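Local coordinates for protein putative acetyl xylan esterase (Cellvibrio japonicus, PDB 2W9X) that removes acetyl groups from plant cell wall polysaccharides, hydrolysing acetylated glucomannan in strong preference to acetylated xylan, at residues Y48-P53 against L111-E116; E116-S121 against S198-V203; A310-K313 against Q319-Q322. One frame throughout, in Å; residues are numbered along the deposited sequence.

How the contacts relate
Contacts 1 and 3 are buried, whereas contact 2 lies at the surface. Contact 1 joins two strand ends of the N-terminal β-domain through one lysine. Contact 2 continues from it: the two share E116, their centres are about 13 Å apart, and S51 O of contact 1 lies 3.0 Å from T117 OG1 of contact 2. Its chemistry is almost wholly polar, three hydrogen bonds bringing a loop of the β-domain to the catalytic-site loop. Contact 3 stands apart, its nearest atoms about 10 Å from those of contact 2 and about 19 Å from those of contact 1. There a helix packs on the outermost strand, within this chain, of the parallel sheet by aliphatic side-chain packing and one weak lysine bond.

Contact 1 of 3, residues Y48-P53 against L111-E116; sequences YTYSWP and LEKLTE
K113, at the end of strand 108-113, carries this contact, laying its chain against Y50, W52 and P53. Its CG is anti to the backbone N (chi1 173°), and bends at chi3 and chi4 then turn the ammonium back toward its own loop. On the way, CE comes to the edge of the Y50 ring, near the ring plane, 4.0 Å from CD2. The two side chains run past each other in opposite directions. The K113 methylenes also press on the backbone beyond Y50: CE is 3.5 Å from W52 O, a buried carbonyl with no hydrogen-bond partner in the model, and CD is 4.1 Å from P53 C. At the tip, NZ donates to T115 O at 2.7 Å, tilted 34° from the carbonyl plane, and also bonds T117 OG1. A water near S51 O and K113 NZ may bridge the segments, though its bond to NZ is weak (3.4 Å) and its short approach to S51 O leaves the bridge doubtful. Farther along, E116 has its CA 5.5 Å from that of P53, and both side chains touch V154 of helix 151-154. The arrangement belongs to the all-β N-terminal domain of family 2 carbohydrate esterases, of the galactose-binding-domain-like clan, where strand ends from its two antiparallel sheets meet beside the catalytic domain.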
# COMPACT_ATOMS: atom_id res chain seq x y z
N TYR B 48 28.96 -0.02 25.56
CA TYR B 48 27.96 0.14 24.53
C TYR B 48 27.82 1.64 24.30
O TYR B 48 27.37 2.37 25.18
CB TYR B 48 26.64 -0.49 24.99
CG TYR B 48 26.80 -1.89 25.54
CD1 TYR B 48 26.83 -3.00 24.69
CD2 TYR B 48 26.95 -2.11 26.91
CE1 TYR B 48 26.99 -4.31 25.20
CE2 TYR B 48 27.12 -3.40 27.42
CZ TYR B 48 27.13 -4.49 26.57
OH TYR B 48 27.30 -5.76 27.08
N THR B 49 28.27 2.10 23.13
CA THR B 49 28.16 3.51 22.71
C THR B 49 27.02 3.67 21.69
O THR B 49 26.90 2.87 20.77
CB THR B 49 29.52 4.04 22.17
OG1 THR B 49 30.54 3.81 23.14
CG2 THR B 49 29.48 5.54 21.87
N TYR B 50 26.18 4.70 21.87
CA TYR B 50 24.98 4.91 21.03
C TYR B 50 24.71 6.40 20.77
O TYR B 50 25.16 7.25 21.53
CB TYR B 50 23.76 4.27 21.70
CG TYR B 50 23.76 4.51 23.18
CD1 TYR B 50 24.39 3.60 24.05
CD2 TYR B 50 23.19 5.67 23.71
CE1 TYR B 50 24.43 3.84 25.42
CE2 TYR B 50 23.22 5.92 25.07
CZ TYR B 50 23.85 5.01 25.92
OH TYR B 50 23.87 5.27 27.26
N SER B 51 23.97 6.71 19.71
CA SER B 51 23.54 8.10 19.44
C SER B 51 22.17 8.22 18.77
O SER B 51 21.48 9.23 18.94
CB SER B 51 24.59 8.86 18.64
OG SER B 51 24.86 8.18 17.43
N TRP B 52 21.79 7.20 17.99
CA TRP B 52 20.46 7.17 17.37
C TRP B 52 19.39 7.10 18.48
O TRP B 52 19.68 6.61 19.58
CB TRP B 52 20.33 6.00 16.39
CG TRP B 52 21.11 6.15 15.11
CD1 TRP B 52 22.30 5.55 14.82
CD2 TRP B 52 20.77 6.93 13.94
NE1 TRP B 52 22.73 5.91 13.56
CE2 TRP B 52 21.80 6.75 12.99
CE3 TRP B 52 19.69 7.76 13.61
CZ2 TRP B 52 21.79 7.36 11.73
CZ3 TRP B 52 19.67 8.37 12.34
CH2 TRP B 52 20.73 8.17 11.41
N PRO B 53 18.17 7.61 18.21
CA PRO B 53 17.19 7.64 19.31
C PRO B 53 16.72 6.26 19.79
O PRO B 53 16.90 5.26 19.08
CB PRO B 53 16.00 8.42 18.71
CG PRO B 53 16.37 8.83 17.32
CD PRO B 53 17.67 8.16 16.94
N LEU B 111 16.13 -0.86 30.28
CA LEU B 111 16.59 0.53 30.32
C LEU B 111 16.36 1.15 28.94
O LEU B 111 16.75 0.55 27.93
CB LEU B 111 18.07 0.59 30.70
CG LEU B 111 18.85 1.90 30.50
CD1 LEU B 111 18.56 2.91 31.60
CD2 LEU B 111 20.36 1.63 30.39
N GLU B 112 15.74 2.33 28.89
CA GLU B 112 15.46 3.00 27.61
C GLU B 112 15.97 4.43 27.53
O GLU B 112 15.73 5.24 28.43
CB GLU B 112 13.94 3.00 27.31
CG GLU B 112 13.30 1.61 27.21
CD GLU B 112 11.79 1.63 27.04
OE1 GLU B 112 11.13 2.66 27.32
OE2 GLU B 112 11.26 0.58 26.63
N LYS B 113 16.65 4.75 26.44
CA LYS B 113 16.99 6.14 26.09
C LYS B 113 15.72 6.88 25.61
O LYS B 113 14.93 6.34 24.84
CB LYS B 113 18.08 6.14 25.01
CG LYS B 113 18.46 7.48 24.40
CD LYS B 113 19.04 7.22 23.01
CE LYS B 113 20.22 8.10 22.68
NZ LYS B 113 19.82 9.45 22.23
N LEU B 114 15.54 8.10 26.11
CA LEU B 114 14.35 8.90 25.82
C LEU B 114 14.67 10.04 24.87
O LEU B 114 13.87 10.39 24.01
CB LEU B 114 13.81 9.51 27.13
CG LEU B 114 12.84 8.74 28.02
CD1 LEU B 114 12.99 7.25 27.95
CD2 LEU B 114 12.85 9.25 29.45
N THR B 115 15.85 10.62 25.03
CA THR B 115 16.19 11.89 24.40
C THR B 115 16.97 11.71 23.08
O THR B 115 17.43 10.61 22.76
CB THR B 115 17.01 12.76 25.35
OG1 THR B 115 18.03 11.96 25.94
CG2 THR B 115 16.12 13.35 26.46
N GLU B 116 17.07 12.80 22.32
CA GLU B 116 17.79 12.81 21.06
C GLU B 116 19.12 13.51 21.25
O GLU B 116 19.20 14.55 21.91
CB GLU B 116 16.99 13.53 19.97
CG GLU B 116 17.71 13.55 18.63
CD GLU B 116 16.94 14.22 17.52
OE1 GLU B 116 16.17 15.18 17.77
OE2 GLU B 116 17.11 13.79 16.36
O HOH W 1 19.46 10.65 19.08

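Contact 2 of 3, residues E116-S121 against S198-V203; sequences ETQSTS and SGFGIV
E116 reaches S198 because its CG stands anti to the backbone N (chi1 -179°) and the chain stays extended beyond it, while OG of S198 lies beside its own backbone N, facing the same carboxylate. The result is a two-pronged grip. S198 OG donates to E116 OE1 at 2.7 Å, and S198 N donates to E116 OE2 at 2.9 Å with an N-H...O angle of 154°. Each oxygen uses its syn lone pair, so the paired donors fix the rotation of the carboxylate. Q118 adds a third bond: NE2 lies in the carbonyl plane of S198, on a lone pair of O, at 2.8 Å. That acceptor is only 9° out of the Q118 amide plane. The same NE2 also bonds S197 OG and sits at the edge of the F200 ring, 3.8 Å from CE2. G199, next in the chain, probably helps to stabilise the transition state, as in related esterases, and its N makes a weak bond to OG of S151, the inferred nucleophile. Thus the loop between strands 108-113 and 122-128 meets the loop following strand 191-196, with helix 151-154 touching E116 and S198 and helix 215-218 packing on F200.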
# COMPACT_ATOMS: atom_id res chain seq x y z
N GLU B 116 17.07 12.80 22.32
CA GLU B 116 17.79 12.81 21.06
C GLU B 116 19.12 13.51 21.25
O GLU B 116 19.20 14.55 21.91
CB GLU B 116 16.99 13.53 19.97
CG GLU B 116 17.71 13.55 18.63
CD GLU B 116 16.94 14.22 17.52
OE1 GLU B 116 16.17 15.18 17.77
OE2 GLU B 116 17.11 13.79 16.36
N THR B 117 20.16 12.91 20.65
CA THR B 117 21.52 13.44 20.64
C THR B 117 22.00 13.46 19.19
O THR B 117 22.35 12.41 18.63
CB THR B 117 22.48 12.53 21.45
OG1 THR B 117 22.31 11.16 21.03
CG2 THR B 117 22.25 12.64 22.96
N GLN B 118 21.98 14.64 18.57
CA GLN B 118 22.39 14.76 17.15
C GLN B 118 23.88 14.99 16.96
O GLN B 118 24.43 14.70 15.89
CB GLN B 118 21.58 15.85 16.45
CG GLN B 118 20.11 15.46 16.24
CD GLN B 118 19.30 16.53 15.55
OE1 GLN B 118 19.06 17.60 16.11
NE2 GLN B 118 18.84 16.25 14.33
N SER B 119 24.54 15.52 17.98
CA SER B 119 25.93 15.91 17.85
C SER B 119 26.83 15.28 18.91
O SER B 119 28.01 15.64 19.00
CB SER B 119 26.06 17.44 17.87
OG SER B 119 25.37 17.98 18.98
N THR B 120 26.29 14.35 19.69
CA THR B 120 27.08 13.65 20.72
C THR B 120 26.68 12.17 20.85
O THR B 120 25.73 11.70 20.21
CB THR B 120 26.92 14.30 22.11
OG1 THR B 120 25.57 14.15 22.54
CG2 THR B 120 27.30 15.79 22.10
N SER B 121 27.40 11.44 21.70
CA SER B 121 27.03 10.06 22.01
C SER B 121 27.06 9.81 23.51
O SER B 121 27.51 10.65 24.28
CB SER B 121 27.93 9.08 21.26
OG SER B 121 29.29 9.22 21.64
N SER B 198 16.22 14.72 13.77
CA SER B 198 15.33 15.87 13.57
C SER B 198 15.83 16.86 12.52
O SER B 198 17.01 17.21 12.50
CB SER B 198 15.10 16.62 14.89
OG SER B 198 14.41 15.82 15.83
N GLY B 199 14.92 17.32 11.66
CA GLY B 199 15.24 18.33 10.65
C GLY B 199 15.66 17.78 9.30
O GLY B 199 15.79 18.54 8.33
N PHE B 200 15.82 16.47 9.20
CA PHE B 200 16.44 15.88 8.00
C PHE B 200 15.40 15.37 6.99
O PHE B 200 14.29 14.98 7.36
CB PHE B 200 17.48 14.79 8.35
CG PHE B 200 18.79 15.34 8.91
CD1 PHE B 200 19.80 15.76 8.06
CD2 PHE B 200 18.98 15.44 10.30
CE1 PHE B 200 21.01 16.28 8.57
CE2 PHE B 200 20.16 15.95 10.83
CZ PHE B 200 21.19 16.37 9.96
N GLY B 201 15.79 15.38 5.71
CA GLY B 201 14.91 14.92 4.63
C GLY B 201 15.59 13.87 3.76
O GLY B 201 16.70 13.43 4.05
N ILE B 202 14.90 13.45 2.70
CA ILE B 202 15.50 12.59 1.64
C ILE B 202 16.71 13.23 0.95
O ILE B 202 17.77 12.60 0.84
CB ILE B 202 14.43 12.19 0.57
CG1 ILE B 202 13.34 11.30 1.19
CG2 ILE B 202 15.06 11.54 -0.69
CD1 ILE B 202 13.83 9.97 1.74
N VAL B 203 16.55 14.47 0.48
CA VAL B 203 17.65 15.20 -0.17
C VAL B 203 17.83 16.59 0.44
O VAL B 203 18.93 17.15 0.41
CB VAL B 203 17.47 15.37 -1.73
CG1 VAL B 203 17.62 14.03 -2.47
CG2 VAL B 203 16.14 16.06 -2.09

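Contact 3 of 3, residues A310-K313 against Q319-Q322; sequences AQLK and QVEQ
V320 meets the side chains of both L312 and K313, near the end of helix 300-314. Its CG1 is 3.9 Å from L312 CB, and its CG2 is 4.0 Å from L312 CD1, so both methyls are used as the two side chains cross at about a right angle. With CG2 anti to the backbone N and CG1 between N and the carbonyl carbon (chi1 57°), the valine presents this fork to the helix. K313 comes past the same residue: its CG lies 4.2 Å from V320 CG1. From there the lysine chain runs extended to CE, then bends at chi4 (-74°) and brings NZ toward the backbone. The bond from K313 NZ to V320 O is weak, at 3.3 Å, and the stronger partner of this ammonium is H318 O, from the connection just before the strand. Within the chain the ammonium is thus placed between two carbonyls, and Q322 O of the second subunit is a further, weak acceptor.

One shell out, V320 rests on F289 and L291 of strand 288-294, while L312 touches V277 of helix 262-283. Across the dimer interface, K313 packs on V324 of the second subunit. The contact closes the β-α-β unit of strand 288-294, helix 300-314 and strand 320-325, a classic element of the three-layer α/β/α sandwich, built on a parallel sheet, of SGNH hydrolases.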
# COMPACT_ATOMS: atom_id res chain seq x y z
N ALA B 310 4.90 4.43 -6.92
CA ALA B 310 4.63 4.02 -8.30
C ALA B 310 5.87 3.61 -9.09
O ALA B 310 5.83 2.61 -9.83
CB ALA B 310 3.85 5.11 -9.04
N GLN B 311 6.96 4.35 -8.90
CA GLN B 311 8.23 4.08 -9.57
C GLN B 311 8.94 2.86 -9.02
O GLN B 311 9.66 2.18 -9.75
CB GLN B 311 9.14 5.31 -9.50
CG GLN B 311 8.92 6.26 -10.66
CD GLN B 311 9.87 7.42 -10.66
OE1 GLN B 311 9.60 8.45 -11.27
NE2 GLN B 311 10.99 7.26 -9.99
N LEU B 312 8.74 2.60 -7.73
CA LEU B 312 9.23 1.40 -7.10
C LEU B 312 8.51 0.17 -7.66
O LEU B 312 9.17 -0.77 -8.10
CB LEU B 312 9.09 1.46 -5.57
CG LEU B 312 10.16 2.30 -4.85
CD1 LEU B 312 9.67 2.74 -3.45
CD2 LEU B 312 11.52 1.57 -4.78
N LYS B 313 7.18 0.20 -7.65
CA LYS B 313 6.37 -0.91 -8.18
C LYS B 313 6.64 -1.15 -9.67
O LYS B 313 6.78 -2.29 -10.10
CB LYS B 313 4.89 -0.66 -7.95
CG LYS B 313 4.49 -0.72 -6.50
CD LYS B 313 3.01 -0.44 -6.35
CE LYS B 313 2.55 -0.58 -4.91
NZ LYS B 313 2.49 -2.02 -4.51
N GLN B 319 6.57 -4.66 -2.80
CA GLN B 319 6.26 -4.71 -1.36
C GLN B 319 6.41 -3.34 -0.69
O GLN B 319 7.17 -3.15 0.26
CB GLN B 319 7.03 -5.83 -0.62
CG GLN B 319 8.57 -5.75 -0.67
CD GLN B 319 9.17 -6.46 -1.86
OE1 GLN B 319 8.97 -6.05 -3.01
NE2 GLN B 319 9.94 -7.52 -1.60
N VAL B 320 5.69 -2.37 -1.22
CA VAL B 320 5.75 -1.01 -0.72
C VAL B 320 4.34 -0.41 -0.74
O VAL B 320 3.55 -0.65 -1.67
CB VAL B 320 6.85 -0.17 -1.47
CG1 VAL B 320 6.60 -0.15 -2.97
CG2 VAL B 320 7.00 1.26 -0.88
N GLU B 321 4.01 0.32 0.32
CA GLU B 321 2.74 1.02 0.38
C GLU B 321 2.87 2.41 1.03
O GLU B 321 3.86 2.70 1.71
CB GLU B 321 1.66 0.15 1.04
CG GLU B 321 2.02 -0.39 2.41
CD GLU B 321 1.21 -1.64 2.84
OE1 GLU B 321 0.11 -1.93 2.29
OE2 GLU B 321 1.69 -2.32 3.77
N GLN B 322 1.88 3.26 0.80
CA GLN B 322 1.88 4.60 1.36
C GLN B 322 0.85 4.71 2.48
O GLN B 322 -0.24 4.12 2.39
CB GLN B 322 1.57 5.61 0.25
CG GLN B 322 1.43 7.08 0.70
CD GLN B 322 1.28 8.03 -0.47
OE1 GLN B 322 0.75 7.65 -1.51
NE2 GLN B 322 1.75 9.27 -0.31